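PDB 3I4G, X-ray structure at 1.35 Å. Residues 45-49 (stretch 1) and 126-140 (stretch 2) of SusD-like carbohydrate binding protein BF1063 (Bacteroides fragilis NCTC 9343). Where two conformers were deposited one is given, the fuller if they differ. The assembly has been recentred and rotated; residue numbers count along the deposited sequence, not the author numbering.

Stretch 1 (45-49) SDWWS
Stretch 2, residues 126-140: RFLRATQYFYLASYF

Stretch 1 is a short non-regular segment set against a helix of stretch 2 that begins before Arg126; 458 Å² is buried between them, both sides summed, and the closest CA pair is Trp47 CA to Tyr135 CA at 7.5 Å.

Ser45 (phi/psi -106/-10, chi1 p) lies out of reach of the helix. Ser45 N donates to Ser49 OG (3.2 Å), tying the two ends of the segment together.

Asp46 (-169/159, chi1 t) opens a type I turn, closed by Ser49 N to Asp46 O at 3.2 Å. Asp46 OD2 accepts from Trp48 N (2.9 Å). The carboxylate meets Gln132 (m, m) through two waters: one donates to Asp46 OD2 and accepts from Gln132 NE2, both at 2.8 Å; the other donates to Asp46 OD1 (2.7 Å) and Gln132 OE1 (2.9 Å). Direct approach stops at 4.1 Å, Asp46 OD1 to Gln132 OE1; two acceptors cannot bond to each other, and water supplies the protons.

Trp47 (-58/-22, chi1 m, chi2 102°) points toward the helix and loses 146 Å². Its five-membered ring forms an offset stack with Tyr135 (chi1 m, chi2 -72°), centroids 4.4 Å apart and planes at 13°. Reciprocal CH-pi contacts lock the pair: Tyr135 CB lies 3.4 Å from the Trp47 five-membered-ring centroid, Trp47 CB 3.8 Å from the Tyr135 ring centroid. Farther along the indole, Trp47 CZ3 packs 3.6 Å from Tyr139 CD2, the rings barely overlapping.

Trp48 (-109/3, chi1 m, chi2 -37°) starts sideways, but its indole reaches the helix. Trp48 NE1 donates to Tyr135 OH (2.9 Å, 153°), satisfying a buried polar group, while Trp48 CZ3 lies 4.0 Å from Leu128 CD2 and Trp48 CH2 3.4 Å from Thr131 OG1. Thr131 OG1 donates to Leu128 O (2.8 Å) and accepts from Gln132 NE2 (3.0 Å).

Ser49 (-73/168, chi1 p) makes no cross-contact; it N-caps the following helix.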

ATOM      1  N   SER A  45       3.266  12.296  -3.435  1.00  9.51           N
ATOM      2  CA  SER A  45       3.701  13.356  -2.557  1.00  9.99           C
ATOM      3  C   SER A  45       4.246  12.809  -1.252  1.00  9.40           C
ATOM      4  O   SER A  45       4.816  13.557  -0.459  1.00 10.38           O
ATOM      5  CB  SER A  45       2.577  14.347  -2.253  1.00 12.67           C
ATOM      6  OG  SER A  45       1.512  13.722  -1.599  1.00 13.22           O
ATOM      7  N   ASP A  46       4.062  11.516  -1.013  0.70 10.24           N
ATOM      8  CA  ASP A  46       4.508  10.846   0.199  0.70 10.25           C
ATOM      9  C   ASP A  46       4.381   9.360   0.005  0.70 10.01           C
ATOM     10  O   ASP A  46       3.597   8.936  -0.825  0.70 11.08           O
ATOM     11  CB  ASP A  46       3.638  11.220   1.393  0.70 11.99           C
ATOM     12  CG  ASP A  46       4.246  10.769   2.681  0.70 16.65           C
ATOM     13  OD1 ASP A  46       5.329  11.308   2.980  0.70 14.72           O
ATOM     14  OD2 ASP A  46       3.697   9.876   3.365  0.70 12.26           O
ATOM     15  N   TRP A  47       5.112   8.557   0.780  1.00  9.53           N
ATOM     16  CA  TRP A  47       4.912   7.126   0.750  1.00  8.41           C
ATOM     17  C   TRP A  47       3.475   6.746   1.093  1.00  8.80           C
ATOM     18  O   TRP A  47       3.045   5.640   0.745  1.00 10.55           O
ATOM     19  CB  TRP A  47       5.850   6.435   1.753  1.00  8.51           C
ATOM     20  CG  TRP A  47       7.299   6.696   1.437  1.00  8.71           C
ATOM     21  CD1 TRP A  47       8.131   7.573   2.066  1.00  9.03           C
ATOM     22  CD2 TRP A  47       8.055   6.132   0.357  1.00  8.44           C
ATOM     23  NE1 TRP A  47       9.375   7.570   1.449  1.00  9.14           N
ATOM     24  CE2 TRP A  47       9.344   6.679   0.413  1.00  8.62           C
ATOM     25  CE3 TRP A  47       7.784   5.147  -0.599  1.00  8.78           C
ATOM     26  CZ2 TRP A  47      10.338   6.311  -0.480  1.00  8.94           C
ATOM     27  CZ3 TRP A  47       8.804   4.766  -1.467  1.00  9.35           C
ATOM     28  CH2 TRP A  47      10.040   5.366  -1.409  1.00 10.30           C
ATOM     29  N   TRP A  48       2.733   7.615   1.777  1.00  8.57           N
ATOM     30  CA  TRP A  48       1.373   7.309   2.205  1.00  8.49           C
ATOM     31  C   TRP A  48       0.304   8.070   1.445  1.00  9.27           C
ATOM     32  O   TRP A  48      -0.860   7.938   1.772  1.00  9.09           O
ATOM     33  CB  TRP A  48       1.199   7.577   3.699  1.00  9.39           C
ATOM     34  CG  TRP A  48       2.170   6.800   4.539  1.00  8.22           C
ATOM     35  CD1 TRP A  48       2.612   5.535   4.316  1.00  8.49           C
ATOM     36  CD2 TRP A  48       2.816   7.232   5.756  1.00  9.83           C
ATOM     37  NE1 TRP A  48       3.476   5.156   5.304  1.00  8.28           N
ATOM     38  CE2 TRP A  48       3.632   6.182   6.188  1.00  9.57           C
ATOM     39  CE3 TRP A  48       2.798   8.404   6.486  1.00  9.12           C
ATOM     40  CZ2 TRP A  48       4.415   6.269   7.319  1.00 10.09           C
ATOM     41  CZ3 TRP A  48       3.575   8.497   7.611  1.00  8.54           C
ATOM     42  CH2 TRP A  48       4.392   7.453   8.011  1.00 10.32           C
ATOM     43  N   SER A  49       0.681   8.879   0.457  1.00  8.89           N
ATOM     44  CA  SER A  49      -0.311   9.590  -0.349  1.00  8.17           C
ATOM     45  C   SER A  49      -1.005   8.600  -1.284  1.00  8.43           C
ATOM     46  O   SER A  49      -0.575   7.442  -1.430  1.00  9.13           O
ATOM     47  CB  SER A  49       0.314  10.727  -1.145  1.00  9.61           C
ATOM     48  OG  SER A  49       1.043  10.269  -2.281  1.00 10.21           O
ATOM     49  N   ARG A 126      10.652  10.881  15.797  1.00  8.37           N
ATOM     50  CA  ARG A 126      11.537   9.752  15.491  1.00  7.59           C
ATOM     51  C   ARG A 126      10.824   8.678  14.668  1.00  8.15           C
ATOM     52  O   ARG A 126      11.402   8.103  13.760  1.00  8.66           O
ATOM     53  CB  ARG A 126      12.141   9.154  16.767  1.00  9.82           C
ATOM     54  CG  ARG A 126      13.111  10.117  17.467  1.00 10.41           C
ATOM     55  CD  ARG A 126      13.576   9.543  18.779  1.00 12.02           C
ATOM     56  NE  ARG A 126      14.574   8.514  18.589  1.00 10.57           N
ATOM     57  CZ  ARG A 126      15.173   7.880  19.594  1.00 12.62           C
ATOM     58  NH1 ARG A 126      14.805   8.103  20.845  1.00 13.20           N
ATOM     59  NH2 ARG A 126      16.126   7.002  19.346  1.00 12.35           N
ATOM     60  N   PHE A 127       9.574   8.406  15.006  1.00  9.93           N
ATOM     61  CA  PHE A 127       8.789   7.453  14.225  1.00  7.92           C
ATOM     62  C   PHE A 127       8.687   7.906  12.792  1.00  8.53           C
ATOM     63  O   PHE A 127       8.963   7.153  11.872  1.00  8.89           O
ATOM     64  CB  PHE A 127       7.390   7.304  14.820  1.00  8.53           C
ATOM     65  CG  PHE A 127       6.417   6.597  13.901  1.00  8.56           C
ATOM     66  CD1 PHE A 127       6.452   5.219  13.767  1.00 10.28           C
ATOM     67  CD2 PHE A 127       5.482   7.316  13.178  1.00  8.99           C
ATOM     68  CE1 PHE A 127       5.563   4.568  12.919  1.00  9.94           C
ATOM     69  CE2 PHE A 127       4.591   6.647  12.336  1.00  9.06           C
ATOM     70  CZ  PHE A 127       4.648   5.270  12.212  1.00  8.99           C
ATOM     71  N   LEU A 128       8.287   9.152  12.592  1.00  8.66           N
ATOM     72  CA  LEU A 128       8.115   9.691  11.247  1.00  8.42           C
ATOM     73  C   LEU A 128       9.427   9.677  10.465  1.00  9.17           C
ATOM     74  O   LEU A 128       9.443   9.256   9.305  1.00  9.82           O
ATOM     75  CB  LEU A 128       7.515  11.095  11.298  1.00  8.92           C
ATOM     76  CG  LEU A 128       6.070  11.149  11.762  1.00  8.49           C
ATOM     77  CD1 LEU A 128       5.655  12.588  12.045  1.00 10.40           C
ATOM     78  CD2 LEU A 128       5.087  10.489  10.729  1.00 11.91           C
ATOM     79  N   ARG A 129      10.532  10.086  11.084  1.00  7.75           N
ATOM     80  CA  ARG A 129      11.813  10.061  10.402  1.00  8.78           C
ATOM     81  C   ARG A 129      12.198   8.635  10.028  1.00  9.93           C
ATOM     82  O   ARG A 129      12.667   8.360   8.906  1.00  9.11           O
ATOM     83  CB  ARG A 129      12.886  10.692  11.306  1.00  9.35           C
ATOM     84  CG  ARG A 129      14.279  10.631  10.695  1.00  9.16           C
ATOM     85  CD  ARG A 129      15.332  11.316  11.573  1.00  9.80           C
ATOM     86  NE  ARG A 129      15.525  10.643  12.845  1.00  9.04           N
ATOM     87  CZ  ARG A 129      16.446  10.999  13.739  1.00 10.37           C
ATOM     88  NH1 ARG A 129      17.256  12.013  13.505  1.00 11.37           N
ATOM     89  NH2 ARG A 129      16.569  10.322  14.856  1.00 10.19           N
ATOM     90  N   ALA A 130      12.017   7.711  10.952  1.00  8.74           N
ATOM     91  CA  ALA A 130      12.378   6.333  10.682  1.00  8.27           C
ATOM     92  C   ALA A 130      11.547   5.686   9.575  1.00  9.14           C
ATOM     93  O   ALA A 130      12.093   4.881   8.808  1.00  8.71           O
ATOM     94  CB  ALA A 130      12.306   5.493  11.940  1.00  9.22           C
ATOM     95  N   THR A 131      10.277   6.056   9.461  1.00  9.36           N
ATOM     96  CA  THR A 131       9.493   5.523   8.363  1.00  7.64           C
ATOM     97  C   THR A 131      10.096   5.935   7.028  1.00  7.93           C
ATOM     98  O   THR A 131      10.077   5.158   6.093  1.00  9.24           O
ATOM     99  CB  THR A 131       8.002   5.902   8.359  1.00  8.38           C
ATOM    100  OG1 THR A 131       7.827   7.315   8.195  1.00  9.27           O
ATOM    101  CG2 THR A 131       7.263   5.381   9.583  1.00  8.83           C
ATOM    102  N   GLN A 132      10.660   7.125   6.919  1.00  7.98           N
ATOM    103  CA  GLN A 132      11.237   7.538   5.639  1.00  8.76           C
ATOM    104  C   GLN A 132      12.432   6.688   5.294  1.00  8.69           C
ATOM    105  O   GLN A 132      12.569   6.274   4.149  1.00  9.07           O
ATOM    106  CB  GLN A 132      11.617   9.026   5.683  1.00  8.66           C
ATOM    107  CG  GLN A 132      10.474   9.945   6.088  1.00  8.70           C
ATOM    108  CD  GLN A 132       9.248   9.781   5.222  1.00 12.17           C
ATOM    109  OE1 GLN A 132       9.183  10.325   4.123  1.00 11.30           O
ATOM    110  NE2 GLN A 132       8.247   9.043   5.728  1.00 10.07           N
ATOM    111  N   TYR A 133      13.312   6.427   6.264  1.00  9.54           N
ATOM    112  CA  TYR A 133      14.455   5.564   6.022  1.00  9.05           C
ATOM    113  C   TYR A 133      14.002   4.121   5.724  1.00 10.21           C
ATOM    114  O   TYR A 133      14.637   3.445   4.949  1.00  9.61           O
ATOM    115  CB  TYR A 133      15.456   5.636   7.186  1.00  8.80           C
ATOM    116  CG  TYR A 133      16.244   6.907   7.133  1.00  9.08           C
ATOM    117  CD1 TYR A 133      17.151   7.115   6.116  1.00  9.96           C
ATOM    118  CD2 TYR A 133      16.053   7.925   8.066  1.00  9.07           C
ATOM    119  CE1 TYR A 133      17.859   8.287   6.029  1.00  8.88           C
ATOM    120  CE2 TYR A 133      16.794   9.096   8.007  1.00  9.02           C
ATOM    121  CZ  TYR A 133      17.679   9.265   6.977  1.00  9.97           C
ATOM    122  OH  TYR A 133      18.448  10.456   6.838  1.00 10.79           O
ATOM    123  N   PHE A 134      12.910   3.661   6.335  1.00  8.26           N
ATOM    124  CA  PHE A 134      12.368   2.343   6.068  1.00  8.60           C
ATOM    125  C   PHE A 134      12.003   2.199   4.597  1.00  8.52           C
ATOM    126  O   PHE A 134      12.382   1.209   3.960  1.00  8.17           O
ATOM    127  CB  PHE A 134      11.139   2.090   6.983  1.00  8.59           C
ATOM    128  CG  PHE A 134      10.295   0.932   6.540  1.00  8.57           C
ATOM    129  CD1 PHE A 134      10.604  -0.359   6.895  1.00  9.12           C
ATOM    130  CD2 PHE A 134       9.204   1.142   5.719  1.00 10.12           C
ATOM    131  CE1 PHE A 134       9.870  -1.405   6.446  1.00  9.69           C
ATOM    132  CE2 PHE A 134       8.443   0.089   5.267  1.00  9.38           C
ATOM    133  CZ  PHE A 134       8.794  -1.187   5.633  1.00  9.23           C
ATOM    134  N   TYR A 135      11.294   3.159   4.060  1.00  8.80           N
ATOM    135  CA  TYR A 135      10.945   3.100   2.648  1.00  7.84           C
ATOM    136  C   TYR A 135      12.161   3.344   1.721  1.00  7.96           C
ATOM    137  O   TYR A 135      12.335   2.637   0.740  1.00  8.60           O
ATOM    138  CB  TYR A 135       9.804   4.065   2.331  1.00  9.02           C
ATOM    139  CG  TYR A 135       8.485   3.714   2.945  1.00  7.56           C
ATOM    140  CD1 TYR A 135       7.755   2.639   2.466  1.00  8.07           C
ATOM    141  CD2 TYR A 135       7.932   4.465   3.960  1.00  7.77           C
ATOM    142  CE1 TYR A 135       6.542   2.305   3.041  1.00  9.18           C
ATOM    143  CE2 TYR A 135       6.737   4.136   4.538  1.00  8.31           C
ATOM    144  CZ  TYR A 135       6.055   3.041   4.070  1.00  8.56           C
ATOM    145  OH  TYR A 135       4.838   2.719   4.626  1.00  8.55           O
ATOM    146  N   LEU A 136      13.023   4.302   2.047  1.00  8.26           N
ATOM    147  CA  LEU A 136      14.250   4.458   1.260  1.00  8.82           C
ATOM    148  C   LEU A 136      15.057   3.174   1.207  1.00  8.38           C
ATOM    149  O   LEU A 136      15.561   2.766   0.157  1.00  8.70           O
ATOM    150  CB  LEU A 136      15.085   5.594   1.809  1.00  8.36           C
ATOM    151  CG  LEU A 136      14.548   7.012   1.649  1.00  8.74           C
ATOM    152  CD1 LEU A 136      15.352   7.937   2.524  1.00 10.12           C
ATOM    153  CD2 LEU A 136      14.593   7.435   0.197  1.00 10.21           C
ATOM    154  N   ALA A 137      15.240   2.552   2.359  1.00  8.66           N
ATOM    155  CA  ALA A 137      15.983   1.295   2.481  1.00  9.11           C
ATOM    156  C   ALA A 137      15.298   0.132   1.760  1.00  8.42           C
ATOM    157  O   ALA A 137      15.979  -0.786   1.336  1.00  9.61           O
ATOM    158  CB  ALA A 137      16.176   0.907   3.980  1.00 10.25           C
ATOM    159  N   SER A 138      13.972   0.175   1.630  1.00  8.91           N
ATOM    160  CA  SER A 138      13.279  -0.865   0.905  1.00  7.79           C
ATOM    161  C   SER A 138      13.578  -0.844  -0.590  1.00  9.72           C
ATOM    162  O   SER A 138      13.637  -1.905  -1.232  1.00  9.48           O
ATOM    163  CB  SER A 138      11.768  -0.724   1.105  1.00  9.61           C
ATOM    164  OG  SER A 138      11.374  -0.961   2.455  1.00  9.62           O
ATOM    165  N   TYR A 139      13.779   0.342  -1.159  1.00  9.26           N
ATOM    166  CA  TYR A 139      13.820   0.482  -2.607  1.00  7.81           C
ATOM    167  C   TYR A 139      15.151   0.979  -3.154  1.00  8.36           C
ATOM    168  O   TYR A 139      15.691   0.373  -4.088  1.00  9.42           O
ATOM    169  CB  TYR A 139      12.653   1.388  -3.043  1.00  9.72           C
ATOM    170  CG  TYR A 139      11.284   0.839  -2.629  1.00  8.45           C
ATOM    171  CD1 TYR A 139      10.874  -0.411  -3.060  1.00  9.09           C
ATOM    172  CD2 TYR A 139      10.437   1.554  -1.824  1.00  8.49           C
ATOM    173  CE1 TYR A 139       9.653  -0.914  -2.688  1.00  8.44           C
ATOM    174  CE2 TYR A 139       9.196   1.068  -1.452  1.00  8.92           C
ATOM    175  CZ  TYR A 139       8.818  -0.166  -1.908  1.00  8.17           C
ATOM    176  OH  TYR A 139       7.567  -0.700  -1.592  1.00  9.24           O
ATOM    177  N   PHE A 140      15.678   2.087  -2.620  1.00  7.72           N
ATOM    178  CA  PHE A 140      17.008   2.547  -3.013  1.00  8.19           C
ATOM    179  C   PHE A 140      18.122   1.766  -2.286  1.00  8.93           C
ATOM    180  O   PHE A 140      19.237   1.651  -2.784  1.00  9.80           O
ATOM    181  CB  PHE A 140      17.169   4.031  -2.705  1.00  8.16           C
ATOM    182  CG  PHE A 140      16.231   4.944  -3.442  1.00  7.60           C
ATOM    183  CD1 PHE A 140      16.481   5.332  -4.750  1.00  7.35           C
ATOM    184  CD2 PHE A 140      15.115   5.464  -2.814  1.00  8.36           C
ATOM    185  CE1 PHE A 140      15.663   6.215  -5.404  1.00  8.60           C
ATOM    186  CE2 PHE A 140      14.276   6.341  -3.494  1.00  8.86           C
ATOM    187  CZ  PHE A 140      14.599   6.743  -4.774  1.00  8.49           C
TER
HETATM  188  O   HOH W   1       5.694   8.483   4.656  1.00 10.00           O
HETATM  189  O   HOH W   2       7.674  10.827   1.713  1.00 15.15           O